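Local coordinates for mitomycin biosynthesis 6-O-methyltransferase (Streptomyces lavendulae, PDB 3GWZ), which methylates the 6-hydroxyl of demethylated mitomycins A and B with S-adenosyl-L-methionine as methyl donor, completing the quinone methoxy group of these anticancer compounds, at residues P71-A74 with T75-A78; G82-E85 with Q86-R89; P126-T129 with D130-Q134. All blocks are in the same frame, centred on the assembly; numbering follows the deposited sequence.

Contact 1 (P71-A74 with T75-A78); sequences PRTA and TALA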
loop_
_atom_site.group_PDB
_atom_site.type_symbol
_atom_site.label_atom_id
_atom_site.label_comp_id
_atom_site.label_asym_id
_atom_site.label_seq_id
_atom_site.Cartn_x
_atom_site.Cartn_y
_atom_site.Cartn_z
ATOM N N PRO A 71 -0.646 -15.454 4.309
ATOM C CA PRO A 71 -0.082 -16.376 3.315
ATOM C C PRO A 71 -1.073 -16.653 2.193
ATOM O O PRO A 71 -2.283 -16.543 2.403
ATOM C CB PRO A 71 0.175 -17.665 4.118
ATOM C CG PRO A 71 -0.160 -17.345 5.554
ATOM C CD PRO A 71 -1.059 -16.154 5.536
ATOM N N ARG A 72 -0.560 -16.989 1.011
ATOM C CA ARG A 72 -1.399 -17.358 -0.126
ATOM C C ARG A 72 -0.781 -18.553 -0.828
ATOM O O ARG A 72 0.432 -18.768 -0.753
ATOM C CB ARG A 72 -1.521 -16.199 -1.115
ATOM C CG ARG A 72 -2.003 -14.891 -0.497
ATOM C CD ARG A 72 -3.519 -14.829 -0.371
ATOM N NE ARG A 72 -3.912 -13.705 0.475
ATOM C CZ ARG A 72 -5.145 -13.474 0.912
ATOM N NH1 ARG A 72 -6.138 -14.290 0.582
ATOM N NH2 ARG A 72 -5.381 -12.420 1.679
ATOM N N THR A 73 -1.610 -19.326 -1.509
ATOM C CA THR A 73 -1.124 -20.490 -2.229
ATOM C C THR A 73 -0.473 -20.090 -3.553
ATOM O O THR A 73 -0.789 -19.041 -4.129
ATOM C CB THR A 73 -2.261 -21.483 -2.526
ATOM O OG1 THR A 73 -3.166 -20.902 -3.472
ATOM C CG2 THR A 73 -3.018 -21.855 -1.241
ATOM N N ALA A 74 0.436 -20.932 -4.030
ATOM C CA ALA A 74 1.017 -20.742 -5.354
ATOM C C ALA A 74 -0.100 -20.672 -6.396
ATOM O O ALA A 74 -0.036 -19.882 -7.329
ATOM C CB ALA A 74 1.987 -21.875 -5.680
ATOM N N THR A 75 -1.130 -21.499 -6.226
ATOM C CA THR A 75 -2.289 -21.465 -7.115
ATOM C C THR A 75 -2.893 -20.069 -7.178
ATOM O O THR A 75 -3.083 -19.511 -8.261
ATOM C CB THR A 75 -3.389 -22.458 -6.667
ATOM O OG1 THR A 75 -2.856 -23.786 -6.646
ATOM C CG2 THR A 75 -4.575 -22.407 -7.624
ATOM N N ALA A 76 -3.189 -19.508 -6.011
ATOM C CA ALA A 76 -3.845 -18.204 -5.931
ATOM C C ALA A 76 -2.934 -17.087 -6.442
ATOM O O ALA A 76 -3.379 -16.189 -7.160
ATOM C CB ALA A 76 -4.280 -17.916 -4.506
ATOM N N LEU A 77 -1.661 -17.140 -6.061
ATOM C CA LEU A 77 -0.696 -16.164 -6.541
ATOM C C LEU A 77 -0.547 -16.230 -8.064
ATOM O O LEU A 77 -0.417 -15.201 -8.726
ATOM C CB LEU A 77 0.655 -16.358 -5.849
ATOM C CG LEU A 77 0.685 -16.079 -4.348
ATOM C CD1 LEU A 77 2.006 -16.553 -3.753
ATOM C CD2 LEU A 77 0.458 -14.591 -4.055
ATOM N N ALA A 78 -0.574 -17.440 -8.617
ATOM C CA ALA A 78 -0.485 -17.615 -10.067
ATOM C C ALA A 78 -1.699 -17.030 -10.780
ATOM O O ALA A 78 -1.564 -16.343 -11.791
ATOM C CB ALA A 78 -0.303 -19.087 -10.430
#

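Contact 2 (G82-E85 with Q86-R89); sequences GAHE and QTLR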
loop_
_atom_site.group_PDB
_atom_site.type_symbol
_atom_site.label_atom_id
_atom_site.label_comp_id
_atom_site.label_asym_id
_atom_site.label_seq_id
_atom_site.Cartn_x
_atom_site.Cartn_y
_atom_site.Cartn_z
ATOM N N GLY A 82 -1.205 -13.828 -13.328
ATOM C CA GLY A 82 -1.183 -14.301 -14.700
ATOM C C GLY A 82 0.009 -15.209 -14.980
ATOM O O GLY A 82 0.510 -15.271 -16.104
ATOM N N ALA A 83 0.470 -15.920 -13.960
ATOM C CA ALA A 83 1.610 -16.815 -14.127
ATOM C C ALA A 83 1.155 -18.253 -14.293
ATOM O O ALA A 83 0.049 -18.613 -13.900
ATOM C CB ALA A 83 2.570 -16.693 -12.946
ATOM N N HIS A 84 2.015 -19.062 -14.896
ATOM C CA HIS A 84 1.794 -20.491 -15.031
ATOM C C HIS A 84 2.012 -21.150 -13.665
ATOM O O HIS A 84 3.089 -21.034 -13.067
ATOM C CB HIS A 84 2.767 -21.035 -16.071
ATOM C CG HIS A 84 2.648 -22.504 -16.320
ATOM N ND1 HIS A 84 3.490 -23.425 -15.738
ATOM C CD2 HIS A 84 1.809 -23.209 -17.115
ATOM C CE1 HIS A 84 3.168 -24.637 -16.151
ATOM N NE2 HIS A 84 2.152 -24.535 -16.990
ATOM N N GLU A 85 0.983 -21.836 -13.174
ATOM C CA GLU A 85 0.952 -22.303 -11.789
ATOM C C GLU A 85 2.181 -23.130 -11.367
ATOM O O GLU A 85 2.864 -22.794 -10.397
ATOM C CB GLU A 85 -0.335 -23.101 -11.523
ATOM C CG GLU A 85 -0.489 -23.481 -10.055
ATOM C CD GLU A 85 -1.717 -24.335 -9.782
ATOM O OE1 GLU A 85 -2.629 -24.388 -10.638
ATOM O OE2 GLU A 85 -1.760 -24.954 -8.702
ATOM N N GLN A 86 2.431 -24.227 -12.072
ATOM C CA GLN A 86 3.575 -25.089 -11.760
ATOM C C GLN A 86 4.897 -24.300 -11.764
ATOM O O GLN A 86 5.770 -24.533 -10.929
ATOM C CB GLN A 86 3.643 -26.279 -12.738
ATOM C CG GLN A 86 4.892 -27.161 -12.585
ATOM C CD GLN A 86 5.091 -28.158 -13.735
ATOM O OE1 GLN A 86 4.268 -28.259 -14.651
ATOM N NE2 GLN A 86 6.198 -28.895 -13.688
ATOM N N THR A 87 5.047 -23.365 -12.695
ATOM C CA THR A 87 6.319 -22.620 -12.792
ATOM C C THR A 87 6.483 -21.580 -11.679
ATOM O O THR A 87 7.578 -21.404 -11.139
ATOM C CB THR A 87 6.510 -21.965 -14.181
ATOM O OG1 THR A 87 6.277 -22.939 -15.203
ATOM C CG2 THR A 87 7.931 -21.434 -14.334
ATOM N N LEU A 88 5.398 -20.897 -11.322
ATOM C CA LEU A 88 5.449 -19.954 -10.213
ATOM C C LEU A 88 5.785 -20.699 -8.918
ATOM O O LEU A 88 6.540 -20.202 -8.091
ATOM C CB LEU A 88 4.120 -19.208 -10.063
ATOM C CG LEU A 88 4.159 -18.088 -9.022
ATOM C CD1 LEU A 88 5.275 -17.097 -9.364
ATOM C CD2 LEU A 88 2.817 -17.382 -8.917
ATOM N N ARG A 89 5.227 -21.895 -8.759
ATOM C CA ARG A 89 5.550 -22.745 -7.613
ATOM C C ARG A 89 7.047 -23.096 -7.556
ATOM O O ARG A 89 7.664 -23.012 -6.503
ATOM C CB ARG A 89 4.696 -24.025 -7.611
ATOM C CG ARG A 89 4.929 -24.922 -6.392
ATOM C CD ARG A 89 3.950 -26.095 -6.333
ATOM N NE ARG A 89 2.584 -25.611 -6.164
ATOM C CZ ARG A 89 1.655 -25.681 -7.107
ATOM N NH1 ARG A 89 1.937 -26.249 -8.272
ATOM N NH2 ARG A 89 0.439 -25.209 -6.878
#

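Contact 3 (P126-T129 with D130-Q134); sequences PVAT and DARFQ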
loop_
_atom_site.group_PDB
_atom_site.type_symbol
_atom_site.label_atom_id
_atom_site.label_comp_id
_atom_site.label_asym_id
_atom_site.label_seq_id
_atom_site.Cartn_x
_atom_site.Cartn_y
_atom_site.Cartn_z
ATOM N N PRO A 126 15.370 2.378 -1.861
ATOM C CA PRO A 126 16.360 2.149 -2.916
ATOM C C PRO A 126 16.276 0.715 -3.447
ATOM O O PRO A 126 16.250 0.510 -4.661
ATOM C CB PRO A 126 17.693 2.410 -2.205
ATOM C CG PRO A 126 17.334 3.364 -1.094
ATOM C CD PRO A 126 15.985 2.898 -0.627
ATOM N N VAL A 127 16.193 -0.270 -2.558
ATOM C CA VAL A 127 16.263 -1.656 -3.015
ATOM C C VAL A 127 15.037 -2.049 -3.833
ATOM O O VAL A 127 15.163 -2.718 -4.857
ATOM C CB VAL A 127 16.469 -2.652 -1.857
ATOM C CG1 VAL A 127 16.514 -4.081 -2.395
ATOM C CG2 VAL A 127 17.753 -2.336 -1.114
ATOM N N ALA A 128 13.853 -1.629 -3.389
ATOM C CA ALA A 128 12.615 -1.946 -4.103
ATOM C C ALA A 128 12.556 -1.296 -5.481
ATOM O O ALA A 128 12.123 -1.918 -6.453
ATOM C CB ALA A 128 11.390 -1.541 -3.284
ATOM N N THR A 129 12.968 -0.038 -5.570
ATOM C CA THR A 129 12.929 0.636 -6.869
ATOM C C THR A 129 14.009 0.075 -7.771
ATOM O O THR A 129 13.793 -0.079 -8.980
ATOM C CB THR A 129 13.089 2.163 -6.753
ATOM O OG1 THR A 129 14.222 2.466 -5.923
ATOM C CG2 THR A 129 11.824 2.768 -6.159
ATOM N N ASP A 130 15.162 -0.252 -7.193
ATOM C CA ASP A 130 16.259 -0.779 -8.003
ATOM C C ASP A 130 15.899 -2.162 -8.554
ATOM O O ASP A 130 16.202 -2.487 -9.706
ATOM C CB ASP A 130 17.571 -0.826 -7.213
ATOM C CG ASP A 130 18.790 -0.558 -8.087
ATOM O OD1 ASP A 130 18.626 -0.281 -9.297
ATOM O OD2 ASP A 130 19.915 -0.623 -7.559
ATOM N N ALA A 131 15.245 -2.981 -7.737
ATOM C CA ALA A 131 14.862 -4.316 -8.196
ATOM C C ALA A 131 13.977 -4.206 -9.433
ATOM O O ALA A 131 14.144 -4.960 -10.385
ATOM C CB ALA A 131 14.158 -5.092 -7.100
ATOM N N ARG A 132 13.045 -3.256 -9.425
ATOM C CA ARG A 132 12.132 -3.078 -10.555
ATOM C C ARG A 132 12.807 -2.472 -11.780
ATOM O O ARG A 132 12.450 -2.792 -12.911
ATOM C CB ARG A 132 10.908 -2.249 -10.136
ATOM C CG ARG A 132 9.971 -3.036 -9.221
ATOM C CD ARG A 132 8.967 -2.170 -8.475
ATOM N NE ARG A 132 8.050 -3.024 -7.725
ATOM C CZ ARG A 132 8.339 -3.589 -6.555
ATOM N NH1 ARG A 132 9.518 -3.372 -5.981
ATOM N NH2 ARG A 132 7.442 -4.365 -5.951
ATOM N N PHE A 133 13.774 -1.589 -11.539
ATOM C CA PHE A 133 14.611 -0.989 -12.588
ATOM C C PHE A 133 15.411 -2.091 -13.286
ATOM O O PHE A 133 15.425 -2.186 -14.512
ATOM C CB PHE A 133 15.536 0.046 -11.915
ATOM C CG PHE A 133 16.527 0.741 -12.843
ATOM C CD1 PHE A 133 16.139 1.236 -14.072
ATOM C CD2 PHE A 133 17.837 0.958 -12.422
ATOM C CE1 PHE A 133 17.060 1.900 -14.903
ATOM C CE2 PHE A 133 18.765 1.623 -13.235
ATOM C CZ PHE A 133 18.365 2.096 -14.482
ATOM N N GLN A 134 16.055 -2.938 -12.491
ATOM C CA GLN A 134 16.872 -4.037 -13.007
ATOM C C GLN A 134 16.051 -5.120 -13.715
ATOM O O GLN A 134 16.581 -5.887 -14.520
ATOM C CB GLN A 134 17.647 -4.685 -11.861
ATOM C CG GLN A 134 18.692 -3.785 -11.236
ATOM C CD GLN A 134 19.235 -4.356 -9.946
ATOM O OE1 GLN A 134 18.910 -5.486 -9.566
ATOM N NE2 GLN A 134 20.056 -3.575 -9.251
#

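Contact 1 (P71-A74 with T75-A78)
Thr73 and Ala74 hand the chain from a short strand straight into a helix, with Thr73 O taking the N-H of Leu77 at 2.8 Å, almost straight at 173°, and Ala74 O taking that of Ala78 in the next bond. Thr73 is the N-cap. Its OG1 sits between the backbone N and the carbonyl carbon (chi1 68°), which swings the hydroxyl forward over the first turn, where it accepts from Ala76 N at 2.9 Å. One threonine thus serves two N-H groups of the opening turn, one through its side chain and one through its carbonyl. The methyl of Ala76 closes on the same hydroxyl, CB lying 3.4 Å from Thr73 OG1. Leu77 curls back toward the strand: its CG rests 3.3 Å from Thr73 O, and its CD2 meets Arg72 CB at 3.9 Å. Only the root of the arginine joins in this apolar touch; the chain bends at chi2 (-83°) and carries the guanidinium away, to a salt bridge with Glu243 of the second subunit. The whole is a strand-to-helix junction in the dimerisation domain. Arg72 and Ala74 pair through their backbones with Phe110 and Asp108, at and just before strand 109-111, while Leu77 packs on Leu88 and Leu92 of helix 85-97, so helix 74-81 starts from the edge of the small antiparallel sheet and lies against the next helix.

Contact 2 (G82-E85 with Q86-R89)
His84 ND1 and Thr87 OG1 lie 2.9 Å apart in a hydrogen bond in which either may be the donor. His84 stands at the N-cap, just before helix 85-97, and its ring caps the next turn only weakly, His84 ND1 to Thr87 N 3.4 Å, a bond that requires ND1 to be without a proton. The ring is placed by a CG anti to the backbone N (chi1 -180°), and its CE1 is 3.8 Å from Gln86 CB, which approaches the ring obliquely. Behind the cap, His84 O receives Leu88 N at 2.9 Å.

One residue on, the side chains of Glu85 and Arg89 extend together from successive turns. Arg89 NH2 reaches Glu85 OE2 at 2.9 Å in a salt bridge that meets the guanidinium edge in its plane and uses the anti lone pair of the carboxylate, the two planes being turned 66° apart. The stronger polar partners are Thr75 for Glu85 and Asp108 for Arg89, and the bridge joins the two pairs. Ala83 CB touches Leu88 CD2 at 4.1 Å, and both residues meet Val150 of the third subunit. Leu88 also packs against Leu77 and Ala78 of helix 74-81, the helix just before this turn.

Contact 3 (P126-T129 with D130-Q134)
Val127 O and Ala131 N, 2.9 Å apart, mark the regular i to i+4 hydrogen bonding of a single alpha-helix, 126-135, which begins with Pro126 and packs against helix 173-197 and against the third subunit. Pro126 O takes Asp130 N at 2.9 Å and Thr129 O takes Phe133 N at 3.0 Å, in bonds of the same kind. Val127, Ala128, Thr129, Ala131 and Phe133 are the buried, tightly packed part. Thr129 OG1 occupies the slot between its own backbone N and carbonyl carbon (chi1 49°), which turns it back to the start of the helix, where Ser125 O is its main partner and Ser185 of helix 173-197 bonds it as well. Phe133 rests on Ala182 of that helix, edge-to-face with His139 and about 4 Å from a bound 2-methyl-2,4-pentanediol, while Val127 and Ala131 pack on Val42 and Leu46 of the third subunit, respectively. Pro126 is partly exposed, though it too leans on helix 173-197.

More open to solvent are Asp130 and Arg132, though the arginine head is tied down. The root of Asp130 is close to the helix, CB being 3.2 Å from Pro126 O. Arg132 stretches out from CG to NE, then turns at the last torsion (chi4 79°) to bring its guanidinium back beside the preceding turn; NH2 bonds Leu119 O, its strongest partner. The backbone bond of this step is the weak one, Arg132 N to Ala128 O at 3.4 Å, and the side chain adds a second grip on the same oxygen. Arg132 NH1 donates to Ala128 O at 3.0 Å, the oxygen lying at the guanidinium edge and in its plane, while NH1 itself stands above the plane of the carbonyl, 42° out of it.

How the contacts relate
Contacts 1 and 2 are successive helix starts in the dimerisation domain, their centres 9 Å apart, and they touch directly: Thr75 OG1 meets Glu85 OE2 at 2.6 Å and Ala78 O lies 3.0 Å from Ala83 N, both probable hydrogen bonds. Contact 3 follows later in the chain; its centre is about 24 Å from that of contact 1 and about 23 Å from that of contact 2, and it touches neither. Contacts 2 and 3 both meet the third subunit, contact 1 the second. Contact 3 comes nearest the methyl-donor site: the Pro126 side chain is about 9 Å from that of Ser187, and the Phe133 side chain about 10 Å from the bound S-adenosyl-L-homocysteine.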